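Local atomic coordinates of NigD-like protein (Bacteroides vulgatus ATCC 8482, PDB entry 3K6O), a protein that is of unknown function but belongs to the NigD-like family, pairing an OB domain with a C-terminal beta-sandwich domain. Residues D81-L93 against P167-P179. Sequence-based numbering, arbitrary orientation.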
ATOM      1  N   ASP A  81      -9.590   4.294 -15.197  1.00 31.43           N
ATOM      2  CA  ASP A  81      -9.752   5.124 -14.008  1.00 32.28           C
ATOM      3  C   ASP A  81      -8.659   4.762 -13.040  1.00 32.92           C
ATOM      4  O   ASP A  81      -8.054   3.677 -13.146  1.00 32.95           O
ATOM      5  CB  ASP A  81     -11.094   4.830 -13.329  1.00 32.89           C
ATOM      6  CG  ASP A  81     -11.546   5.925 -12.394  1.00 32.84           C
ATOM      7  OD1 ASP A  81     -10.869   6.950 -12.249  1.00 33.67           O
ATOM      8  OD2 ASP A  81     -12.602   5.729 -11.772  1.00 34.84           O
ATOM      9  N   TYR A  82      -8.394   5.661 -12.101  1.00 32.76           N
ATOM     10  CA  TYR A  82      -7.569   5.315 -10.969  1.00 33.25           C
ATOM     11  C   TYR A  82      -7.705   6.353  -9.868  1.00 33.73           C
ATOM     12  O   TYR A  82      -8.324   7.403 -10.049  1.00 33.79           O
ATOM     13  CB  TYR A  82      -6.103   5.188 -11.391  1.00 32.77           C
ATOM     14  CG  TYR A  82      -5.484   6.484 -11.858  1.00 32.50           C
ATOM     15  CD1 TYR A  82      -5.631   6.901 -13.151  1.00 33.18           C
ATOM     16  CD2 TYR A  82      -4.765   7.291 -10.995  1.00 32.07           C
ATOM     17  CE1 TYR A  82      -5.088   8.076 -13.571  1.00 31.92           C
ATOM     18  CE2 TYR A  82      -4.220   8.472 -11.420  1.00 30.80           C
ATOM     19  CZ  TYR A  82      -4.399   8.852 -12.712  1.00 30.46           C
ATOM     20  OH  TYR A  82      -3.839  10.002 -13.178  1.00 31.70           O
ATOM     21  N   THR A  83      -7.130   6.043  -8.718  1.00 34.81           N
ATOM     22  CA  THR A  83      -6.946   7.039  -7.674  1.00 35.05           C
ATOM     23  C   THR A  83      -5.524   6.971  -7.166  1.00 35.08           C
ATOM     24  O   THR A  83      -4.891   5.910  -7.223  1.00 36.32           O
ATOM     25  CB  THR A  83      -7.960   6.880  -6.527  1.00 35.66           C
ATOM     26  OG1 THR A  83      -7.866   8.024  -5.665  1.00 35.59           O
ATOM     27  CG2 THR A  83      -7.708   5.592  -5.714  1.00 34.86           C
ATOM     28  N   LEU A  84      -4.985   8.106  -6.734  1.00 35.14           N
ATOM     29  CA  LEU A  84      -3.629   8.134  -6.203  1.00 35.02           C
ATOM     30  C   LEU A  84      -3.592   7.509  -4.832  1.00 34.48           C
ATOM     31  O   LEU A  84      -4.460   7.749  -3.996  1.00 34.60           O
ATOM     32  CB  LEU A  84      -3.091   9.560  -6.109  1.00 35.36           C
ATOM     33  CG  LEU A  84      -2.702  10.185  -7.448  1.00 37.43           C
ATOM     34  CD1 LEU A  84      -2.303  11.660  -7.240  1.00 37.00           C
ATOM     35  CD2 LEU A  84      -1.579   9.376  -8.120  1.00 36.98           C
ATOM     36  N   VAL A  85      -2.553   6.733  -4.586  1.00 34.87           N
ATOM     37  CA  VAL A  85      -2.338   6.126  -3.272  1.00 34.07           C
ATOM     38  C   VAL A  85      -1.090   6.725  -2.652  1.00 33.80           C
ATOM     39  O   VAL A  85      -0.023   6.640  -3.214  1.00 34.02           O
ATOM     40  CB  VAL A  85      -2.243   4.614  -3.398  1.00 34.91           C
ATOM     41  CG1 VAL A  85      -1.842   3.982  -2.052  1.00 35.30           C
ATOM     42  CG2 VAL A  85      -3.601   4.043  -3.949  1.00 33.25           C
ATOM     43  N   PRO A  86      -1.216   7.355  -1.474  1.00 33.34           N
ATOM     44  CA  PRO A  86      -0.013   7.896  -0.861  1.00 33.47           C
ATOM     45  C   PRO A  86       0.993   6.814  -0.486  1.00 33.18           C
ATOM     46  O   PRO A  86       0.603   5.738  -0.056  1.00 32.79           O
ATOM     47  CB  PRO A  86      -0.523   8.622   0.413  1.00 34.08           C
ATOM     48  CG  PRO A  86      -1.973   8.333   0.531  1.00 34.62           C
ATOM     49  CD  PRO A  86      -2.456   7.714  -0.761  1.00 34.08           C
ATOM     50  N   VAL A  87       2.274   7.115  -0.656  1.00 33.38           N
ATOM     51  CA  VAL A  87       3.350   6.208  -0.337  1.00 33.64           C
ATOM     52  C   VAL A  87       4.052   6.789   0.858  1.00 34.54           C
ATOM     53  O   VAL A  87       4.457   7.946   0.795  1.00 34.61           O
ATOM     54  CB  VAL A  87       4.348   6.058  -1.503  1.00 34.07           C
ATOM     55  CG1 VAL A  87       5.545   5.225  -1.022  1.00 32.61           C
ATOM     56  CG2 VAL A  87       3.678   5.345  -2.692  1.00 33.08           C
ATOM     57  N   GLN A  88       4.145   6.019   1.956  1.00 35.10           N
ATOM     58  CA  GLN A  88       4.800   6.459   3.200  1.00 35.29           C
ATOM     59  C   GLN A  88       6.031   5.633   3.510  1.00 35.15           C
ATOM     60  O   GLN A  88       6.115   4.440   3.174  1.00 35.73           O
ATOM     61  CB  GLN A  88       3.839   6.437   4.419  1.00 35.48           C
ATOM     62  CG  GLN A  88       2.881   7.566   4.440  1.00 37.59           C
ATOM     63  CD  GLN A  88       2.003   7.625   5.686  1.00 40.65           C
ATOM     64  OE1 GLN A  88       2.469   7.488   6.860  1.00 42.19           O
ATOM     65  NE2 GLN A  88       0.733   7.859   5.448  1.00 35.98           N
ATOM     66  N   LYS A  89       7.000   6.281   4.143  1.00 34.55           N
ATOM     67  CA  LYS A  89       8.183   5.588   4.606  1.00 35.03           C
ATOM     68  C   LYS A  89       7.885   4.952   5.954  1.00 33.32           C
ATOM     69  O   LYS A  89       7.116   5.491   6.732  1.00 31.13           O
ATOM     70  CB  LYS A  89       9.318   6.583   4.839  1.00 36.53           C
ATOM     71  CG  LYS A  89       9.883   7.205   3.567  1.00 42.72           C
ATOM     72  CD  LYS A  89      10.521   8.583   3.940  1.00 50.54           C
ATOM     73  CE  LYS A  89      11.063   9.325   2.726  1.00 54.84           C
ATOM     74  NZ  LYS A  89       9.955   9.861   1.834  1.00 60.05           N
ATOM     75  N   ILE A  90       8.570   3.854   6.240  1.00 32.38           N
ATOM     76  CA  ILE A  90       8.707   3.364   7.614  1.00 32.08           C
ATOM     77  C   ILE A  90       9.438   4.412   8.481  1.00 31.52           C
ATOM     78  O   ILE A  90      10.336   5.124   8.024  1.00 31.62           O
ATOM     79  CB  ILE A  90       9.402   1.996   7.622  1.00 31.77           C
ATOM     80  CG1 ILE A  90       8.454   0.963   6.985  1.00 33.12           C
ATOM     81  CG2 ILE A  90       9.857   1.581   9.081  1.00 30.59           C
ATOM     82  CD1 ILE A  90       9.033  -0.451   6.789  1.00 30.84           C
ATOM     83  N   ILE A  91       9.016   4.541   9.728  1.00 31.86           N
ATOM     84  CA  ILE A  91       9.725   5.384  10.682  1.00 30.86           C
ATOM     85  C   ILE A  91      10.110   4.596  11.939  1.00 30.60           C
ATOM     86  O   ILE A  91       9.562   3.539  12.237  1.00 29.69           O
ATOM     87  CB  ILE A  91       8.876   6.619  11.098  1.00 30.31           C
ATOM     88  CG1 ILE A  91       7.613   6.196  11.806  1.00 30.29           C
ATOM     89  CG2 ILE A  91       8.524   7.524   9.878  1.00 30.75           C
ATOM     90  CD1 ILE A  91       6.843   7.423  12.503  1.00 30.77           C
ATOM     91  N   GLY A  92      11.013   5.184  12.718  1.00 30.94           N
ATOM     92  CA  GLY A  92      11.432   4.637  14.008  1.00 30.25           C
ATOM     93  C   GLY A  92      10.514   5.119  15.105  1.00 29.72           C
ATOM     94  O   GLY A  92      10.166   6.297  15.148  1.00 30.73           O
ATOM     95  N   LEU A  93      10.054   4.196  15.944  1.00 29.43           N
ATOM     96  CA  LEU A  93       9.277   4.522  17.123  1.00 28.62           C
ATOM     97  C   LEU A  93      10.209   4.437  18.333  1.00 28.54           C
ATOM     98  O   LEU A  93      10.784   3.387  18.602  1.00 28.51           O
ATOM     99  CB  LEU A  93       8.117   3.518  17.258  1.00 28.66           C
ATOM    100  CG  LEU A  93       7.407   3.493  18.594  1.00 30.62           C
ATOM    101  CD1 LEU A  93       6.793   4.880  18.899  1.00 26.13           C
ATOM    102  CD2 LEU A  93       6.336   2.341  18.702  1.00 30.75           C
ATOM    103  N   PRO A 167     -12.978   5.826   3.825  1.00 37.23           N
ATOM    104  CA  PRO A 167     -11.984   4.814   3.430  1.00 37.19           C
ATOM    105  C   PRO A 167     -10.707   5.463   3.000  1.00 36.65           C
ATOM    106  O   PRO A 167     -10.730   6.614   2.570  1.00 36.69           O
ATOM    107  CB  PRO A 167     -12.650   4.075   2.254  1.00 37.10           C
ATOM    108  CG  PRO A 167     -14.091   4.510   2.290  1.00 37.29           C
ATOM    109  CD  PRO A 167     -14.095   5.882   2.867  1.00 37.14           C
ATOM    110  N   GLY A 168      -9.595   4.746   3.161  1.00 36.22           N
ATOM    111  CA  GLY A 168      -8.281   5.295   2.849  1.00 35.29           C
ATOM    112  C   GLY A 168      -7.402   4.143   2.468  1.00 35.30           C
ATOM    113  O   GLY A 168      -7.623   3.031   2.944  1.00 34.95           O
HETATM  114  N   MSE A 169      -6.466   4.402   1.556  1.00 34.57           N
HETATM  115  CA  MSE A 169      -5.474   3.443   1.157  1.00 35.30           C
HETATM  116  C   MSE A 169      -4.125   4.096   1.303  1.00 33.97           C
HETATM  117  O   MSE A 169      -3.988   5.288   1.032  1.00 34.15           O
HETATM  118  CB  MSE A 169      -5.654   3.062  -0.293  1.00 36.01           C
HETATM  119  CG  MSE A 169      -4.690   2.006  -0.729  1.00 40.98           C
HETATM  120 SE   MSE A 169      -5.423   0.216  -0.516  1.00 52.14          SE
HETATM  121  CE  MSE A 169      -6.679   0.579  -1.985  1.00 37.61           C
ATOM    122  N   VAL A 170      -3.133   3.310   1.733  1.00 32.82           N
ATOM    123  CA  VAL A 170      -1.764   3.753   1.824  1.00 31.25           C
ATOM    124  C   VAL A 170      -0.844   2.560   1.533  1.00 31.31           C
ATOM    125  O   VAL A 170      -1.196   1.380   1.812  1.00 31.26           O
ATOM    126  CB  VAL A 170      -1.470   4.326   3.229  1.00 31.93           C
ATOM    127  CG1 VAL A 170      -1.730   3.258   4.243  1.00 31.83           C
ATOM    128  CG2 VAL A 170      -0.029   4.783   3.358  1.00 29.00           C
ATOM    129  N   SER A 171       0.321   2.871   0.964  1.00 30.28           N
ATOM    130  CA  SER A 171       1.362   1.892   0.707  1.00 31.24           C
ATOM    131  C   SER A 171       2.602   2.339   1.444  1.00 31.55           C
ATOM    132  O   SER A 171       3.041   3.457   1.234  1.00 31.98           O
ATOM    133  CB  SER A 171       1.675   1.788  -0.775  1.00 30.92           C
ATOM    134  OG  SER A 171       0.657   1.096  -1.454  1.00 31.03           O
ATOM    135  N   PHE A 172       3.131   1.474   2.324  1.00 31.82           N
ATOM    136  CA  PHE A 172       4.359   1.725   3.045  1.00 31.01           C
ATOM    137  C   PHE A 172       5.485   1.039   2.350  1.00 31.81           C
ATOM    138  O   PHE A 172       5.413  -0.134   2.141  1.00 32.45           O
ATOM    139  CB  PHE A 172       4.234   1.164   4.449  1.00 31.38           C
ATOM    140  CG  PHE A 172       3.123   1.809   5.250  1.00 27.95           C
ATOM    141  CD1 PHE A 172       3.335   3.023   5.869  1.00 28.02           C
ATOM    142  CD2 PHE A 172       1.879   1.201   5.372  1.00 27.65           C
ATOM    143  CE1 PHE A 172       2.343   3.627   6.598  1.00 26.34           C
ATOM    144  CE2 PHE A 172       0.855   1.793   6.119  1.00 29.17           C
ATOM    145  CZ  PHE A 172       1.092   3.018   6.719  1.00 29.54           C
ATOM    146  N   LYS A 173       6.539   1.758   1.996  1.00 33.11           N
ATOM    147  CA  LYS A 173       7.717   1.129   1.444  1.00 34.97           C
ATOM    148  C   LYS A 173       8.407   0.250   2.470  1.00 33.85           C
ATOM    149  O   LYS A 173       8.793   0.727   3.544  1.00 33.83           O
ATOM    150  CB  LYS A 173       8.712   2.165   0.909  1.00 36.07           C
ATOM    151  CG  LYS A 173       8.323   2.723  -0.452  1.00 43.20           C
ATOM    152  CD  LYS A 173       9.454   3.562  -1.095  1.00 51.23           C
ATOM    153  CE  LYS A 173      10.575   2.652  -1.693  1.00 54.85           C
ATOM    154  NZ  LYS A 173       9.994   1.598  -2.587  1.00 58.59           N
ATOM    155  N   LEU A 174       8.596  -1.020   2.122  1.00 32.69           N
ATOM    156  CA  LEU A 174       9.157  -2.002   3.072  1.00 32.63           C
ATOM    157  C   LEU A 174      10.686  -1.915   3.231  1.00 32.82           C
ATOM    158  O   LEU A 174      11.233  -2.154   4.325  1.00 32.23           O
ATOM    159  CB  LEU A 174       8.712  -3.396   2.699  1.00 32.05           C
ATOM    160  CG  LEU A 174       7.257  -3.733   3.117  1.00 33.96           C
ATOM    161  CD1 LEU A 174       6.777  -5.074   2.521  1.00 30.76           C
ATOM    162  CD2 LEU A 174       7.075  -3.754   4.648  1.00 29.66           C
ATOM    163  N   ASP A 175      11.344  -1.547   2.137  1.00 32.62           N
ATOM    164  CA  ASP A 175      12.783  -1.422   2.034  1.00 32.97           C
ATOM    165  C   ASP A 175      13.433  -2.660   2.624  1.00 32.26           C
ATOM    166  O   ASP A 175      13.248  -3.745   2.050  1.00 31.92           O
ATOM    167  CB  ASP A 175      13.251  -0.104   2.660  1.00 33.81           C
ATOM    168  CG  ASP A 175      12.764   1.110   1.879  1.00 33.76           C
ATOM    169  OD1 ASP A 175      12.666   0.979   0.676  1.00 33.76           O
ATOM    170  OD2 ASP A 175      12.460   2.172   2.458  1.00 33.56           O
ATOM    171  N   ASP A 176      14.153  -2.551   3.758  1.00 30.37           N
ATOM    172  CA  ASP A 176      14.925  -3.701   4.198  1.00 30.99           C
ATOM    173  C   ASP A 176      13.991  -4.767   4.781  1.00 30.80           C
ATOM    174  O   ASP A 176      14.434  -5.842   4.997  1.00 31.59           O
ATOM    175  CB  ASP A 176      15.994  -3.368   5.247  1.00 30.57           C
ATOM    176  CG  ASP A 176      17.072  -2.424   4.770  1.00 31.76           C
ATOM    177  OD1 ASP A 176      17.068  -1.866   3.653  1.00 37.28           O
ATOM    178  OD2 ASP A 176      18.009  -2.294   5.556  1.00 33.43           O
ATOM    179  N   TYR A 177      12.726  -4.438   5.056  1.00 30.88           N
ATOM    180  CA  TYR A 177      11.758  -5.393   5.626  1.00 30.41           C
ATOM    181  C   TYR A 177      10.943  -6.162   4.542  1.00 31.02           C
ATOM    182  O   TYR A 177      10.027  -6.910   4.870  1.00 29.31           O
ATOM    183  CB  TYR A 177      10.840  -4.669   6.594  1.00 30.25           C
ATOM    184  CG  TYR A 177      11.610  -4.077   7.740  1.00 29.97           C
ATOM    185  CD1 TYR A 177      11.988  -4.852   8.796  1.00 32.58           C
ATOM    186  CD2 TYR A 177      12.004  -2.733   7.727  1.00 31.64           C
ATOM    187  CE1 TYR A 177      12.740  -4.337   9.844  1.00 33.31           C
ATOM    188  CE2 TYR A 177      12.756  -2.197   8.744  1.00 31.64           C
ATOM    189  CZ  TYR A 177      13.108  -2.997   9.802  1.00 32.47           C
ATOM    190  OH  TYR A 177      13.835  -2.478  10.786  1.00 29.04           O
ATOM    191  N   SER A 178      11.310  -5.984   3.267  1.00 30.10           N
ATOM    192  CA  SER A 178      10.566  -6.566   2.178  1.00 31.46           C
ATOM    193  C   SER A 178      11.030  -7.984   1.853  1.00 31.61           C
ATOM    194  O   SER A 178      12.076  -8.438   2.346  1.00 32.46           O
ATOM    195  CB  SER A 178      10.704  -5.679   0.949  1.00 31.01           C
ATOM    196  OG  SER A 178      11.818  -6.044   0.249  1.00 30.73           O
ATOM    197  N   PRO A 179      10.286  -8.682   0.979  1.00 32.09           N
ATOM    198  CA  PRO A 179      10.653 -10.031   0.627  1.00 31.84           C
ATOM    199  C   PRO A 179      11.926 -10.159  -0.193  1.00 32.08           C
ATOM    200  O   PRO A 179      12.437 -11.259  -0.376  1.00 32.15           O
ATOM    201  CB  PRO A 179       9.460 -10.543  -0.180  1.00 32.56           C
ATOM    202  CG  PRO A 179       8.460  -9.545  -0.175  1.00 31.95           C
ATOM    203  CD  PRO A 179       8.920  -8.338   0.544  1.00 32.86           C
TER
HETATM  204  O   HOH W   1      10.400   2.899   4.376  1.00 34.68           O
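Q88 grips both peptide groups that flank F172: its N donates to S171 O (2.9 Å), and its O accepts from K173 N (3.0 Å). This is the signature of parallel beta pairing, in which one residue bonds to the two neighbours of its partner. One step earlier, S171 N reaches P86 O (3.1 Å), a carbonyl that serves the pairing although proline has no N-H to offer.

The Q88 side chain leaves on the same sheet face as F172 and runs beside it. CG lies anti to the carbonyl carbon (chi1 -76°), and from there the chain extends past the ring. CB touches F172 CD1 at 3.7 Å, CG approaches V170 CG2 at 4.2 Å, and CD lies 4.1 Å from F172 CE1. At the tip the amide, its plane turned 69° from that of the ring, closes on both F172 CE1 and V170 CG2. V170 CG2 also sits over one face of that ring, toward its rim. An alanine here would retain CB against the ring, but V170 CG2 and F172 CE1 would probably lose the contacts of CG and the amide, opening a gap beside them.

Packing continues at both ends. V85 CG1 meets the selenomethionine M169 CG at 3.7 Å, while I90 CD1 lies 3.5 Å from K173 O and also touches the Y177 ring. As the chains part there, a water takes the I90 N-H and donates to K173 O and D175 OD2.

The contact lies where strand 75-93 passes from the probable OB domain into the sandwich. S171 OG bonds to N119 of strand 117-125 and to R58 of strand 58-66, while V85 and M169 both touch F60. On the Q88 face, strand 133-139 supplies N135 beside Q88 and L136 beside F172, and strand 149-157 adds L154 against F172.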